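Side-chain contacts in glycosyl hydrolase family 2, TIM barrel domain protein (Faecalibacterium prausnitzii A2-165, PDB 6ED2), which is probably a beta-glucuronidase of glycosyl hydrolase family 2, cleaving glucuronic acid from glucuronide conjugates in a human gut bacterium: residues 377-382 / 417-422; 411-416 / 453-458. All blocks are in the same frame, centred on the assembly; numbering follows the deposited sequence.

Contact 1 of 2, residues 377-382 / 417-422; sequences EVPAVG and KAALTD
V378 meets A419 and L420 where the chain, having just left strand 373-377, passes along one side of helix 409-427. The tight part is small, and its side-chain contact is apolar: V378 CG2 presses on A419 CB at 3.4 Å, closer than usual carbon-carbon contact. The same methyl also packs on the helix backbone, 3.6 Å from L420 N. One branch of the valine therefore rests on the methyl and on the backbone just beyond it, and the alanine lets the loop come this near the helix. With chi1 at 83°, V378 CG1 sits between the backbone N and the carbonyl carbon, and it is the other branch, CG2, that reaches the helix.

Around this point the fit loosens. P379 CD comes only to 4.4 Å from A419 CB, and no hydrogen bond joins the two segments. A419 is partly exposed, whereas V378, P379 and L420 are buried. On the side of the helix turned from the loop, T421 OG1 donates to K417 O at 2.8 Å from above the carbonyl plane; K417 O accepts both this hydroxyl and T421 N, which come from opposite faces of its plane. T421 also packs on L459 and L463 of helix 449-463.

Just before the valine, E377 is held in a salt bridge to R353 and hydrogen bonds to S437 and H356; just after it, A380 centres an inverse gamma turn. A loop leaving the C-terminal end of a parallel barrel strand and lying against the helix that follows is characteristic of a beta-alpha unit of the TIM barrel.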
loop_
_atom_site.group_PDB
_atom_site.type_symbol
_atom_site.label_atom_id
_atom_site.label_comp_id
_atom_site.label_asym_id
_atom_site.label_seq_id
_atom_site.Cartn_x
_atom_site.Cartn_y
_atom_site.Cartn_z
ATOM N N GLU A 377 22.645 -24.631 9.808
ATOM C CA GLU A 377 22.282 -24.326 11.185
ATOM C C GLU A 377 21.244 -25.307 11.719
ATOM O O GLU A 377 20.212 -25.554 11.083
ATOM C CB GLU A 377 21.754 -22.894 11.295
ATOM C CG GLU A 377 21.394 -22.496 12.725
ATOM C CD GLU A 377 21.179 -20.989 12.882
ATOM O OE1 GLU A 377 22.164 -20.218 12.733
ATOM O OE2 GLU A 377 20.027 -20.582 13.164
ATOM N N VAL A 378 21.506 -25.815 12.914
ATOM C CA VAL A 378 20.633 -26.739 13.634
ATOM C C VAL A 378 19.561 -25.931 14.376
ATOM O O VAL A 378 19.783 -24.748 14.659
ATOM C CB VAL A 378 21.519 -27.611 14.543
ATOM C CG1 VAL A 378 21.845 -26.909 15.849
ATOM C CG2 VAL A 378 20.963 -29.000 14.734
ATOM N N PRO A 379 18.358 -26.473 14.679
ATOM C CA PRO A 379 17.308 -25.599 15.248
ATOM C C PRO A 379 17.506 -25.227 16.717
ATOM O O PRO A 379 16.536 -25.167 17.482
ATOM C CB PRO A 379 16.023 -26.419 15.058
ATOM C CG PRO A 379 16.392 -27.553 14.135
ATOM C CD PRO A 379 17.831 -27.818 14.398
ATOM N N ALA A 380 18.748 -24.935 17.115
ATOM C CA ALA A 380 19.074 -24.584 18.501
ATOM C C ALA A 380 18.834 -23.091 18.731
ATOM O O ALA A 380 19.750 -22.282 18.926
ATOM C CB ALA A 380 20.510 -24.968 18.821
ATOM N N VAL A 381 17.559 -22.729 18.694
ATOM C CA VAL A 381 17.139 -21.346 18.833
ATOM C C VAL A 381 16.067 -21.300 19.908
ATOM O O VAL A 381 15.318 -22.265 20.101
ATOM C CB VAL A 381 16.625 -20.765 17.489
ATOM C CG1 VAL A 381 15.425 -21.571 16.984
ATOM C CG2 VAL A 381 16.284 -19.260 17.620
ATOM N N GLY A 382 16.005 -20.176 20.621
ATOM C CA GLY A 382 15.111 -20.036 21.755
ATOM C C GLY A 382 15.709 -20.381 23.103
ATOM O O GLY A 382 14.958 -20.475 24.085
ATOM N N LYS A 417 22.368 -32.784 20.424
ATOM C CA LYS A 417 23.384 -33.651 19.838
ATOM C C LYS A 417 22.817 -34.473 18.685
ATOM O O LYS A 417 23.474 -34.643 17.651
ATOM C CB LYS A 417 23.960 -34.569 20.914
ATOM C CG LYS A 417 24.981 -33.903 21.812
ATOM C CD LYS A 417 25.310 -34.795 23.005
ATOM C CE LYS A 417 26.640 -34.390 23.641
ATOM N NZ LYS A 417 26.944 -35.157 24.893
ATOM N N ALA A 418 21.602 -34.999 18.851
ATOM C CA ALA A 418 20.968 -35.796 17.800
ATOM C C ALA A 418 20.719 -34.968 16.545
ATOM O O ALA A 418 21.057 -35.384 15.431
ATOM C CB ALA A 418 19.652 -36.375 18.321
ATOM N N ALA A 419 20.121 -33.783 16.714
ATOM C CA ALA A 419 19.906 -32.882 15.590
ATOM C C ALA A 419 21.216 -32.544 14.895
ATOM O O ALA A 419 21.300 -32.571 13.658
ATOM C CB ALA A 419 19.203 -31.612 16.079
ATOM N N LEU A 420 22.256 -32.232 15.676
ATOM C CA LEU A 420 23.554 -31.908 15.094
ATOM C C LEU A 420 24.117 -33.089 14.322
ATOM O O LEU A 420 24.690 -32.929 13.236
ATOM C CB LEU A 420 24.528 -31.488 16.206
ATOM C CG LEU A 420 25.955 -31.149 15.787
ATOM C CD1 LEU A 420 25.964 -30.099 14.661
ATOM C CD2 LEU A 420 26.819 -30.688 16.997
ATOM N N THR A 421 23.991 -34.289 14.890
ATOM C CA THR A 421 24.511 -35.477 14.232
ATOM C C THR A 421 23.802 -35.703 12.907
ATOM O O THR A 421 24.438 -35.946 11.875
ATOM C CB THR A 421 24.346 -36.688 15.164
ATOM O OG1 THR A 421 25.096 -36.467 16.370
ATOM C CG2 THR A 421 24.822 -37.969 14.492
ATOM N N ASP A 422 22.469 -35.621 12.924
ATOM C CA ASP A 422 21.684 -35.837 11.716
ATOM C C ASP A 422 21.960 -34.749 10.687
ATOM O O ASP A 422 22.114 -35.040 9.495
ATOM C CB ASP A 422 20.200 -35.912 12.089
ATOM C CG ASP A 422 19.845 -37.248 12.736
ATOM O OD1 ASP A 422 20.667 -38.164 12.606
ATOM O OD2 ASP A 422 18.784 -37.390 13.384
#

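Contact 2 of 2, residues 411-416 / 453-458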
loop_
_atom_site.group_PDB
_atom_site.type_symbol
_atom_site.label_atom_id
_atom_site.label_comp_id
_atom_site.label_asym_id
_atom_site.label_seq_id
_atom_site.Cartn_x
_atom_site.Cartn_y
_atom_site.Cartn_z
ATOM N N ALA A 411 18.524 -33.182 29.063
ATOM C CA ALA A 411 17.605 -33.660 28.037
ATOM C C ALA A 411 17.690 -32.796 26.782
ATOM O O ALA A 411 17.740 -33.320 25.664
ATOM C CB ALA A 411 16.171 -33.678 28.580
ATOM N N LEU A 412 17.743 -31.472 26.951
ATOM C CA LEU A 412 17.913 -30.586 25.806
ATOM C C LEU A 412 19.189 -30.917 25.043
ATOM O O LEU A 412 19.175 -31.046 23.810
ATOM C CB LEU A 412 17.917 -29.130 26.266
ATOM C CG LEU A 412 18.105 -28.099 25.154
ATOM C CD1 LEU A 412 16.915 -28.135 24.184
ATOM C CD2 LEU A 412 18.258 -26.716 25.774
ATOM N N LEU A 413 20.302 -31.078 25.761
ATOM C CA LEU A 413 21.568 -31.362 25.096
ATOM C C LEU A 413 21.491 -32.654 24.289
ATOM O O LEU A 413 22.047 -32.740 23.186
ATOM C CB LEU A 413 22.686 -31.433 26.130
ATOM C CG LEU A 413 24.092 -31.715 25.612
ATOM C CD1 LEU A 413 24.586 -30.591 24.695
ATOM C CD2 LEU A 413 25.026 -31.899 26.802
ATOM N N LYS A 414 20.795 -33.666 24.820
ATOM C CA LYS A 414 20.631 -34.925 24.095
ATOM C C LYS A 414 19.958 -34.704 22.741
ATOM O O LYS A 414 20.431 -35.201 21.711
ATOM C CB LYS A 414 19.833 -35.915 24.948
ATOM C CG LYS A 414 19.813 -37.349 24.417
ATOM C CD LYS A 414 19.242 -38.324 25.456
ATOM C CE LYS A 414 19.166 -39.759 24.927
ATOM N NZ LYS A 414 18.020 -39.936 23.985
ATOM N N ASN A 415 18.853 -33.947 22.722
ATOM C CA ASN A 415 18.177 -33.636 21.462
ATOM C C ASN A 415 19.048 -32.765 20.567
ATOM O O ASN A 415 19.046 -32.928 19.340
ATOM C CB ASN A 415 16.832 -32.960 21.744
ATOM C CG ASN A 415 15.832 -33.916 22.381
ATOM O OD1 ASN A 415 15.944 -35.128 22.226
ATOM N ND2 ASN A 415 14.868 -33.377 23.121
ATOM N N HIS A 416 19.817 -31.850 21.161
ATOM C CA HIS A 416 20.703 -31.000 20.373
ATOM C C HIS A 416 21.793 -31.825 19.696
ATOM O O HIS A 416 22.095 -31.628 18.513
ATOM C CB HIS A 416 21.290 -29.921 21.284
ATOM C CG HIS A 416 21.899 -28.762 20.565
ATOM N ND1 HIS A 416 22.085 -27.535 21.170
ATOM C CD2 HIS A 416 22.399 -28.642 19.311
ATOM C CE1 HIS A 416 22.675 -26.711 20.320
ATOM N NE2 HIS A 416 22.873 -27.355 19.182
ATOM N N PHE A 453 28.283 -25.902 25.797
ATOM C CA PHE A 453 28.907 -25.671 24.492
ATOM C C PHE A 453 30.022 -26.671 24.207
ATOM O O PHE A 453 30.199 -27.090 23.054
ATOM C CB PHE A 453 29.487 -24.254 24.411
ATOM C CG PHE A 453 28.475 -23.173 24.113
ATOM C CD1 PHE A 453 28.813 -22.108 23.289
ATOM C CD2 PHE A 453 27.209 -23.208 24.668
ATOM C CE1 PHE A 453 27.899 -21.096 23.031
ATOM C CE2 PHE A 453 26.290 -22.201 24.420
ATOM C CZ PHE A 453 26.628 -21.150 23.602
ATOM N N LYS A 454 30.824 -27.015 25.230
ATOM C CA LYS A 454 32.048 -27.780 24.983
ATOM C C LYS A 454 31.761 -29.101 24.284
ATOM O O LYS A 454 32.339 -29.343 23.211
ATOM C CB LYS A 454 32.819 -27.997 26.296
ATOM C CG LYS A 454 34.126 -28.794 26.141
ATOM C CD LYS A 454 34.879 -28.833 27.486
ATOM C CE LYS A 454 36.174 -29.640 27.416
ATOM N NZ LYS A 454 35.934 -30.921 28.142
ATOM N N PRO A 455 30.878 -29.968 24.785
ATOM C CA PRO A 455 30.609 -31.211 24.043
ATOM C C PRO A 455 29.966 -30.978 22.685
ATOM O O PRO A 455 30.203 -31.772 21.770
ATOM C CB PRO A 455 29.682 -31.990 24.985
ATOM C CG PRO A 455 29.015 -30.931 25.804
ATOM C CD PRO A 455 30.062 -29.886 26.017
ATOM N N LEU A 456 29.193 -29.897 22.504
ATOM C CA LEU A 456 28.564 -29.660 21.203
ATOM C C LEU A 456 29.595 -29.329 20.145
ATOM O O LEU A 456 29.562 -29.871 19.034
ATOM C CB LEU A 456 27.557 -28.527 21.292
ATOM C CG LEU A 456 26.145 -28.970 21.618
ATOM C CD1 LEU A 456 25.332 -27.724 21.815
ATOM C CD2 LEU A 456 25.560 -29.846 20.524
ATOM N N PHE A 457 30.511 -28.417 20.462
ATOM C CA PHE A 457 31.531 -28.058 19.489
ATOM C C PHE A 457 32.494 -29.209 19.255
ATOM O O PHE A 457 33.044 -29.337 18.160
ATOM C CB PHE A 457 32.262 -26.795 19.950
ATOM C CG PHE A 457 31.483 -25.536 19.689
ATOM C CD1 PHE A 457 31.760 -24.754 18.579
ATOM C CD2 PHE A 457 30.453 -25.162 20.538
ATOM C CE1 PHE A 457 31.037 -23.599 18.324
ATOM C CE2 PHE A 457 29.712 -24.025 20.291
ATOM C CZ PHE A 457 30.011 -23.235 19.170
ATOM N N GLU A 458 32.705 -30.062 20.261
ATOM C CA GLU A 458 33.548 -31.234 20.040
ATOM C C GLU A 458 32.867 -32.218 19.093
ATOM O O GLU A 458 33.496 -32.737 18.161
ATOM C CB GLU A 458 33.888 -31.898 21.382
ATOM C CG GLU A 458 35.241 -31.448 21.975
ATOM C CD GLU A 458 35.345 -31.566 23.526
ATOM O OE1 GLU A 458 36.215 -30.866 24.108
ATOM O OE2 GLU A 458 34.589 -32.349 24.169
#
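L413 and H416 face P455 and L456 from two nearly parallel helix segments, whose N-to-C directions differ by 11° and whose axes approach to 11.0 Å. The second helix is kinked at P455, whose N makes no bond to the preceding turn.

L456 carries most of the contact. Its CD1 stands over one face of the H416 imidazole, 3.4 Å from the ring centroid and 21° off the ring normal, a CH-pi contact offset toward the rim at CE1. The other methyl, L456 CD2, lies nearer the opposite part of the ring, 3.6 Å from H416 CD2, and the leucine fork thus spans the heterocycle. H416 holds CG anti to its own N (chi1 -164°), which carries the ring outward from its helix to meet that fork, the two side chains crossing at about a right angle. One turn earlier, L413 and L456 run past each other in opposite senses, with L413 CD1 3.8 Å from L456 CG. The second L413 methyl, CD2, reaches P455 CG more loosely, at 4.2 Å.

The ring nitrogens of H416 have partners outside the two segments: ND1 is hydrogen-bonded to Y452 OH, and NE2 makes a weak bond to L438 O on strand 433-440. With an alanine in place of this histidine, L456 CD1 would probably lose the ring it packs on, and Y452 OH and L438 O a polar partner.

Across the interface itself no hydrogen bond or charge acts. Its chemistry implies cohesion by apolar and CH-pi packing, while the bond from ND1 to Y452 OH, helped by the weak one at NE2, probably steadies the turn of the ring that offers its face to the leucine.

The two contacts are centred 9 Å apart in the TIM barrel domain and share helix 409-427, its earlier part serving contact 2 and its next turn contact 1. Along the chain their segments alternate: 377-382, 411-416, 417-422, 453-458. They touch directly through H416, whose ring has A380 CB 3.2 Å from CE1, on the side away from the leucine of contact 2. L420 CD2 also lies 3.5 Å from L456 O. Helix 409-427 thus packs at once against the loop after strand 373-377 and against helix 449-463, joining two successive beta-alpha units of the barrel through a single helix.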